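PDB 6Q2F: glycoside hydrolase family protein from Novosphingobium sp. PP1Y, which probably hydrolyses terminal alpha-L-rhamnosyl residues from glycosides, as an alpha-L-rhamnosidase. Local coordinates for residues T502-V507 and A584-R589; G593-M598 and P743-Y748. All blocks are in the same frame, centred on the assembly; numbering follows the deposited sequence.

Interaction 1: T502-V507 and A584-R589; sequences TDSIEV and ALEDHR. With NA (sodium ion), chain B.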
ATOM      1  N   THR A 502       2.309  -4.064  11.719  1.00 20.94           N
ATOM      2  CA  THR A 502       1.754  -2.717  11.641  1.00 25.36           C
ATOM      3  C   THR A 502       1.031  -2.639  10.302  1.00 27.73           C
ATOM      4  O   THR A 502       1.664  -2.569   9.244  1.00 28.61           O
ATOM      5  CB  THR A 502       2.821  -1.620  11.790  1.00 25.98           C
ATOM      6  OG1 THR A 502       3.816  -1.743  10.769  1.00 28.37           O
ATOM      7  CG2 THR A 502       3.505  -1.686  13.151  1.00 27.21           C
ATOM      8  N   ASP A 503      -0.294  -2.733  10.361  1.00 28.45           N
ATOM      9  CA  ASP A 503      -1.156  -2.645   9.194  1.00 23.95           C
ATOM     10  C   ASP A 503      -0.993  -1.268   8.546  1.00 28.58           C
ATOM     11  O   ASP A 503      -0.414  -0.345   9.129  1.00 26.86           O
ATOM     12  CB  ASP A 503      -2.602  -2.869   9.627  1.00 22.51           C
ATOM     13  CG  ASP A 503      -3.479  -3.417   8.519  1.00 29.51           C
ATOM     14  OD1 ASP A 503      -3.020  -3.458   7.350  1.00 25.87           O
ATOM     15  OD2 ASP A 503      -4.626  -3.793   8.828  1.00 34.63           O
ATOM     16  N   SER A 504      -1.508  -1.136   7.322  1.00 25.06           N
ATOM     17  CA  SER A 504      -1.407   0.143   6.620  1.00 26.62           C
ATOM     18  C   SER A 504      -2.146   1.222   7.408  1.00 27.03           C
ATOM     19  O   SER A 504      -3.168   0.958   8.047  1.00 29.41           O
ATOM     20  CB  SER A 504      -1.973   0.013   5.204  1.00 26.38           C
ATOM     21  OG  SER A 504      -3.280  -0.503   5.263  1.00 31.74           O
ATOM     22  N   ILE A 505      -1.613   2.449   7.389  1.00 28.01           N
ATOM     23  CA  ILE A 505      -1.998   3.456   8.376  1.00 26.00           C
ATOM     24  C   ILE A 505      -2.995   4.439   7.784  1.00 26.55           C
ATOM     25  O   ILE A 505      -2.822   4.927   6.663  1.00 28.12           O
ATOM     26  CB  ILE A 505      -0.773   4.192   8.949  1.00 28.71           C
ATOM     27  CG1 ILE A 505      -1.222   5.061  10.125  1.00 25.32           C
ATOM     28  CG2 ILE A 505      -0.081   5.045   7.903  1.00 26.93           C
ATOM     29  CD1 ILE A 505      -0.018   5.490  11.033  1.00 20.73           C
ATOM     30  N   GLU A 506      -4.059   4.702   8.538  1.00 28.18           N
ATOM     31  CA  GLU A 506      -5.032   5.740   8.206  1.00 33.05           C
ATOM     32  C   GLU A 506      -5.641   6.199   9.530  1.00 31.68           C
ATOM     33  O   GLU A 506      -6.562   5.559  10.044  1.00 35.64           O
ATOM     34  CB  GLU A 506      -6.092   5.222   7.244  1.00 33.50           C
ATOM     35  CG  GLU A 506      -7.017   6.297   6.718  1.00 47.21           C
ATOM     36  CD  GLU A 506      -8.158   5.715   5.899  1.00 66.43           C
ATOM     37  OE1 GLU A 506      -8.045   4.561   5.431  1.00 63.19           O
ATOM     38  OE2 GLU A 506      -9.179   6.418   5.734  1.00 81.32           O
ATOM     39  N   VAL A 507      -5.103   7.294  10.085  1.00 26.97           N
ATOM     40  CA  VAL A 507      -5.482   7.759  11.416  1.00 24.41           C
ATOM     41  C   VAL A 507      -5.851   9.239  11.399  1.00 30.52           C
ATOM     42  O   VAL A 507      -5.920   9.879  12.454  1.00 34.34           O
ATOM     43  CB  VAL A 507      -4.358   7.487  12.432  1.00 24.46           C
ATOM     44  CG1 VAL A 507      -4.145   5.983  12.594  1.00 19.44           C
ATOM     45  CG2 VAL A 507      -3.040   8.201  12.017  1.00 20.00           C
ATOM     46  N   ALA A 584       2.829   0.330   5.008  1.00 25.69           N
ATOM     47  CA  ALA A 584       2.937   1.776   5.086  1.00 28.53           C
ATOM     48  C   ALA A 584       1.646   2.458   4.664  1.00 29.29           C
ATOM     49  O   ALA A 584       0.605   2.262   5.291  1.00 28.86           O
ATOM     50  CB  ALA A 584       4.130   2.260   4.249  1.00 29.26           C
ATOM     51  N   LEU A 585       1.708   3.321   3.656  1.00 25.50           N
ATOM     52  CA  LEU A 585       0.546   4.037   3.119  1.00 28.15           C
ATOM     53  C   LEU A 585      -0.427   3.200   2.316  1.00 29.66           C
ATOM     54  O   LEU A 585      -1.595   3.285   2.516  1.00 26.15           O
ATOM     55  CB  LEU A 585       0.950   5.298   2.358  1.00 27.37           C
ATOM     56  CG  LEU A 585       1.916   6.238   3.053  1.00 31.32           C
ATOM     57  CD1 LEU A 585       2.359   7.358   2.156  1.00 25.11           C
ATOM     58  CD2 LEU A 585       1.338   6.771   4.320  1.00 26.62           C
ATOM     59  N   GLU A 586       0.120   2.388   1.427  1.00 24.45           N
ATOM     60  CA  GLU A 586      -0.630   1.444   0.589  1.00 27.75           C
ATOM     61  C   GLU A 586      -1.455   2.126  -0.492  1.00 30.03           C
ATOM     62  O   GLU A 586      -1.304   1.803  -1.678  1.00 28.80           O
ATOM     63  CB  GLU A 586      -1.550   0.532   1.425  1.00 26.34           C
ATOM     64  CG  GLU A 586      -2.292  -0.508   0.554  1.00 28.85           C
ATOM     65  CD  GLU A 586      -3.197  -1.436   1.347  1.00 35.51           C
ATOM     66  OE1 GLU A 586      -4.382  -1.513   0.984  1.00 37.26           O
ATOM     67  OE2 GLU A 586      -2.732  -2.081   2.307  1.00 35.65           O
ATOM     68  N   ASP A 587      -2.324   3.057  -0.102  1.00 26.64           N
ATOM     69  CA  ASP A 587      -3.375   3.589  -0.974  1.00 24.03           C
ATOM     70  C   ASP A 587      -3.232   5.108  -1.076  1.00 31.20           C
ATOM     71  O   ASP A 587      -3.635   5.840  -0.163  1.00 32.81           O
ATOM     72  CB  ASP A 587      -4.753   3.185  -0.436  1.00 28.19           C
ATOM     73  CG  ASP A 587      -5.896   3.544  -1.375  1.00 33.00           C
ATOM     74  OD1 ASP A 587      -5.638   4.001  -2.503  1.00 31.08           O
ATOM     75  OD2 ASP A 587      -7.067   3.342  -0.976  1.00 38.21           O
ATOM     76  N   HIS A 588      -2.679   5.571  -2.203  1.00 28.44           N
ATOM     77  CA  HIS A 588      -2.467   7.002  -2.493  1.00 28.05           C
ATOM     78  C   HIS A 588      -1.754   7.649  -1.302  1.00 28.14           C
ATOM     79  O   HIS A 588      -0.703   7.156  -0.871  1.00 28.72           O
ATOM     80  CB  HIS A 588      -3.787   7.636  -2.871  1.00 31.96           C
ATOM     81  CG  HIS A 588      -4.372   7.084  -4.126  1.00 35.76           C
ATOM     82  ND1 HIS A 588      -5.076   5.902  -4.159  1.00 35.27           N
ATOM     83  CD2 HIS A 588      -4.346   7.544  -5.398  1.00 33.90           C
ATOM     84  CE1 HIS A 588      -5.471   5.661  -5.396  1.00 39.99           C
ATOM     85  NE2 HIS A 588      -5.040   6.641  -6.169  1.00 35.15           N
ATOM     86  N   ARG A 589      -2.284   8.732  -0.733  1.00 27.93           N
ATOM     87  CA  ARG A 589      -1.561   9.533   0.247  1.00 28.77           C
ATOM     88  C   ARG A 589      -2.495   9.835   1.409  1.00 33.37           C
ATOM     89  O   ARG A 589      -3.065  10.931   1.502  1.00 37.63           O
ATOM     90  CB  ARG A 589      -1.010  10.809  -0.396  1.00 33.35           C
ATOM     91  CG  ARG A 589      -0.051  11.593   0.527  1.00 29.59           C
ATOM     92  CD  ARG A 589       0.590  12.772  -0.188  1.00 30.22           C
ATOM     93  NE  ARG A 589       1.823  13.172   0.490  1.00 33.70           N
ATOM     94  CZ  ARG A 589       2.651  14.121   0.067  1.00 28.73           C
ATOM     95  NH1 ARG A 589       2.388  14.799  -1.050  1.00 21.90           N
ATOM     96  NH2 ARG A 589       3.747  14.388   0.766  1.00 27.15           N
TER
HETATM   97 NA    NA B1201      -3.340  -2.994   4.426  1.00 37.66          NA
HETATM   98  O   HOH W   1      -3.630   3.666   4.566  1.00 31.78           O
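Two loops, each leaving the C-terminal end of a strand of the (beta/alpha)8 barrel, run together here, closest at Ser504 and Ala584, and are joined by one direct backbone hydrogen bond: Ile505 N gives its hydrogen to Ala584 O at 3.1 Å, nearly along the C=O axis (162°). The same carbonyl oxygen also takes a CA-H...O contact from Ser504. A water donates to the carbonyl oxygen of that same Ile505 and to Leu585 O, one residue beyond Ala584, bridging two acceptors that cannot bond each other.

The side chains meet at a sodium ion. Ser504 OG, set between its own backbone N and carbonyl carbon (chi1 54°), binds the ion at 2.6 Å. From the other loop Glu586 reaches in with an extended chain, CG anti to the backbone N, and OE2 is the carboxylate oxygen that binds, 2.4 Å from NA. Ser504 OG and Glu586 OE2 thus lie side by side as ligands rather than as a hydrogen-bonded pair. Asp503 OD1 is a longer ligand, 3.0 Å from NA; it also accepts a hydrogen bond from Ser504 N, which comes from above the carboxylate plane and helps to fix the rotation of the group. Glu583 and Glu644 complete the site at the C-terminal end of the barrel, the usual place of an active site in this fold. Away from the metal, Ile505 CG2 approaches Leu585 CD2 at 4.2 Å, a light apolar contact.

Four carboxylates and a hydroxyl around a single monovalent cation make a strongly acidic cluster. The sodium probably screens the repulsion between Asp503 and Glu586, whose OD1 and OE2 stand 5.2 Å apart, and would tend to keep these acids ionised while the backbone bond and the bridging water hold the two loops in step.

Interaction 2: G593-M598 and P743-Y748; sequences GDDMAM and PLTGLY
Asp595 carries the polar part of this contact, straddling the first turn of helix 744-747 with both carboxylate oxygens. OD1 accepts from Leu744 N at 3.1 Å (165°), and OD2 from Thr745 N at 3.1 Å (158°); each uses its syn lone pair, and the helix start may favour the negative charge. The side chain is put there by a chi1 of 46°, with CG between the backbone N and the carbonyl carbon. Within the first loop, Asp594 OD2 takes a hydrogen bond from Ala597 N, closing an Asx motif, and is also held by Asn766, while its OD1 is bonded to Tyr738.

Van der Waals contacts flank this grip. The Pro743 side chain crosses that of Asp595 at about a right angle, with Pro743 CB 3.6 Å from Gly593 O, whereas selenomethionine Met596 lays its CG obliquely against Leu744 CD1 at 3.9 Å, an apolar contact. An alanine in place of Asp595 would remove both acceptors and would probably leave the two amides of this buried helix start without partners from the loop.

Pro743 holds the N-cap position, and a carboxylate from the distant loop after barrel strand 579-582 bridges the first two amides of helix 744-747.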
ATOM      1  N   GLY A 593       4.248  11.360   5.217  1.00 25.11           N
ATOM      2  CA  GLY A 593       5.182  10.277   5.455  1.00 24.75           C
ATOM      3  C   GLY A 593       5.731   9.746   4.150  1.00 26.57           C
ATOM      4  O   GLY A 593       5.126   9.871   3.084  1.00 25.86           O
ATOM      5  N   ASP A 594       6.908   9.146   4.236  1.00 22.42           N
ATOM      6  CA  ASP A 594       7.544   8.492   3.111  1.00 24.96           C
ATOM      7  C   ASP A 594       7.406   6.983   3.272  1.00 25.29           C
ATOM      8  O   ASP A 594       7.811   6.437   4.299  1.00 29.17           O
ATOM      9  CB  ASP A 594       9.015   8.876   3.020  1.00 21.13           C
ATOM     10  CG  ASP A 594       9.705   8.149   1.885  1.00 31.67           C
ATOM     11  OD1 ASP A 594       9.493   8.563   0.738  1.00 26.37           O
ATOM     12  OD2 ASP A 594      10.402   7.157   2.146  1.00 33.30           O
ATOM     13  N   ASP A 595       6.874   6.308   2.250  1.00 27.81           N
ATOM     14  CA  ASP A 595       6.550   4.894   2.436  1.00 27.66           C
ATOM     15  C   ASP A 595       7.749   3.958   2.310  1.00 25.99           C
ATOM     16  O   ASP A 595       7.594   2.761   2.567  1.00 32.09           O
ATOM     17  CB  ASP A 595       5.406   4.445   1.495  1.00 28.23           C
ATOM     18  CG  ASP A 595       5.568   4.899   0.054  1.00 35.07           C
ATOM     19  OD1 ASP A 595       6.541   5.609  -0.278  1.00 34.54           O
ATOM     20  OD2 ASP A 595       4.678   4.549  -0.754  1.00 30.69           O
HETATM   21  N   MSE A 596       8.932   4.452   1.959  1.00 20.25           N
HETATM   22  CA  MSE A 596      10.146   3.655   2.169  1.00 23.43           C
HETATM   23  C   MSE A 596      10.655   3.842   3.590  1.00 24.78           C
HETATM   24  O   MSE A 596      10.984   2.884   4.276  1.00 24.56           O
HETATM   25  CB  MSE A 596      11.248   4.001   1.152  1.00 20.13           C
HETATM   26  CG  MSE A 596      10.903   3.470  -0.241  1.00 27.51           C
HETATM   27 SE   MSE A 596      12.423   3.642  -1.468  1.00 30.96          SE
HETATM   28  CE  MSE A 596      13.690   2.509  -0.592  1.00 19.49           C
ATOM     29  N   ALA A 597      10.716   5.095   4.026  1.00 22.42           N
ATOM     30  CA  ALA A 597      11.232   5.365   5.364  1.00 23.31           C
ATOM     31  C   ALA A 597      10.368   4.681   6.412  1.00 23.01           C
ATOM     32  O   ALA A 597      10.875   4.097   7.372  1.00 26.46           O
ATOM     33  CB  ALA A 597      11.290   6.878   5.596  1.00 24.26           C
HETATM   34  N   MSE A 598       9.066   4.699   6.205  1.00 19.96           N
HETATM   35  CA  MSE A 598       8.112   4.107   7.150  1.00 23.35           C
HETATM   36  C   MSE A 598       8.341   2.603   7.326  1.00 27.97           C
HETATM   37  O   MSE A 598       7.962   2.040   8.344  1.00 29.24           O
HETATM   38  CB  MSE A 598       6.691   4.375   6.680  1.00 25.00           C
HETATM   39  CG  MSE A 598       6.265   5.819   6.843  1.00 22.30           C
HETATM   40 SE   MSE A 598       4.772   6.205   5.665  0.89 25.49          SE
HETATM   41  CE  MSE A 598       3.420   5.213   6.714  1.00 27.70           C
ATOM     42  N   PRO A 743       5.096  10.549  -1.539  1.00 34.28           N
ATOM     43  CA  PRO A 743       5.535   9.159  -1.432  1.00 25.56           C
ATOM     44  C   PRO A 743       5.264   8.415  -2.739  1.00 26.39           C
ATOM     45  O   PRO A 743       4.674   8.938  -3.677  1.00 26.50           O
ATOM     46  CB  PRO A 743       4.683   8.615  -0.278  1.00 26.31           C
ATOM     47  CG  PRO A 743       3.399   9.404  -0.386  1.00 23.53           C
ATOM     48  CD  PRO A 743       3.843  10.797  -0.798  1.00 28.63           C
ATOM     49  N   LEU A 744       5.704   7.160  -2.778  1.00 22.50           N
ATOM     50  CA  LEU A 744       5.582   6.370  -4.002  1.00 21.47           C
ATOM     51  C   LEU A 744       4.118   6.072  -4.327  1.00 27.19           C
ATOM     52  O   LEU A 744       3.697   6.183  -5.487  1.00 27.46           O
ATOM     53  CB  LEU A 744       6.390   5.085  -3.865  1.00 22.18           C
ATOM     54  CG  LEU A 744       7.907   5.293  -3.841  1.00 26.82           C
ATOM     55  CD1 LEU A 744       8.605   4.055  -3.311  1.00 26.35           C
ATOM     56  CD2 LEU A 744       8.420   5.601  -5.252  1.00 24.78           C
ATOM     57  N   THR A 745       3.316   5.717  -3.312  1.00 22.22           N
ATOM     58  CA  THR A 745       1.888   5.528  -3.560  1.00 27.19           C
ATOM     59  C   THR A 745       1.202   6.838  -3.899  1.00 32.37           C
ATOM     60  O   THR A 745       0.076   6.820  -4.397  1.00 33.80           O
ATOM     61  CB  THR A 745       1.189   4.902  -2.345  1.00 24.61           C
ATOM     62  OG1 THR A 745       1.515   5.641  -1.157  1.00 25.56           O
ATOM     63  CG2 THR A 745       1.622   3.437  -2.167  1.00 18.97           C
ATOM     64  N   GLY A 746       1.848   7.968  -3.621  1.00 28.30           N
ATOM     65  CA  GLY A 746       1.338   9.260  -4.027  1.00 26.45           C
ATOM     66  C   GLY A 746       1.756   9.589  -5.443  1.00 28.59           C
ATOM     67  O   GLY A 746       0.906   9.880  -6.290  1.00 29.03           O
ATOM     68  N   LEU A 747       3.065   9.525  -5.720  1.00 27.42           N
ATOM     69  CA  LEU A 747       3.544   9.836  -7.064  1.00 29.96           C
ATOM     70  C   LEU A 747       2.880   8.942  -8.099  1.00 28.80           C
ATOM     71  O   LEU A 747       2.506   9.399  -9.184  1.00 30.30           O
ATOM     72  CB  LEU A 747       5.061   9.668  -7.143  1.00 32.35           C
ATOM     73  CG  LEU A 747       6.000  10.656  -6.429  1.00 37.04           C
ATOM     74  CD1 LEU A 747       7.432  10.105  -6.447  1.00 32.24           C
ATOM     75  CD2 LEU A 747       5.946  12.047  -7.091  1.00 31.49           C
ATOM     76  N   TYR A 748       2.716   7.665  -7.770  1.00 29.18           N
ATOM     77  CA  TYR A 748       2.315   6.651  -8.728  1.00 29.58           C
ATOM     78  C   TYR A 748       1.028   5.954  -8.286  1.00 27.23           C
ATOM     79  O   TYR A 748       0.773   4.806  -8.651  1.00 31.67           O
ATOM     80  CB  TYR A 748       3.466   5.661  -8.931  1.00 26.07           C
ATOM     81  CG  TYR A 748       4.758   6.392  -9.243  1.00 26.78           C
ATOM     82  CD1 TYR A 748       4.839   7.252 -10.337  1.00 27.23           C
ATOM     83  CD2 TYR A 748       5.879   6.250  -8.435  1.00 27.02           C
ATOM     84  CE1 TYR A 748       6.002   7.944 -10.625  1.00 26.49           C
ATOM     85  CE2 TYR A 748       7.067   6.929  -8.718  1.00 24.89           C
ATOM     86  CZ  TYR A 748       7.114   7.775  -9.809  1.00 28.38           C
ATOM     87  OH  TYR A 748       8.279   8.475 -10.089  1.00 26.41           O
TER

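In the fold
Interaction 1 closes before interaction 2 opens along the chain, and their centres lie 10 Å apart near the middle of the molecule. They share the long loop between strands 579-582 and 604-610, whose first part reaches the sodium and whose later part meets helix 744-747. The two sites also touch: His588 O and Thr745 OG1, 2.7 Å apart, probably form a hydrogen bond, and Leu585 packs on Pro743. Strands 497-502 and 579-582 are parallel neighbours in the (beta/alpha)8 barrel, whereas helix 744-747 follows strand 734-737 of another mixed sheet. The loop therefore links the metal-bearing C-terminal end of the barrel to the unit built on the next sheet.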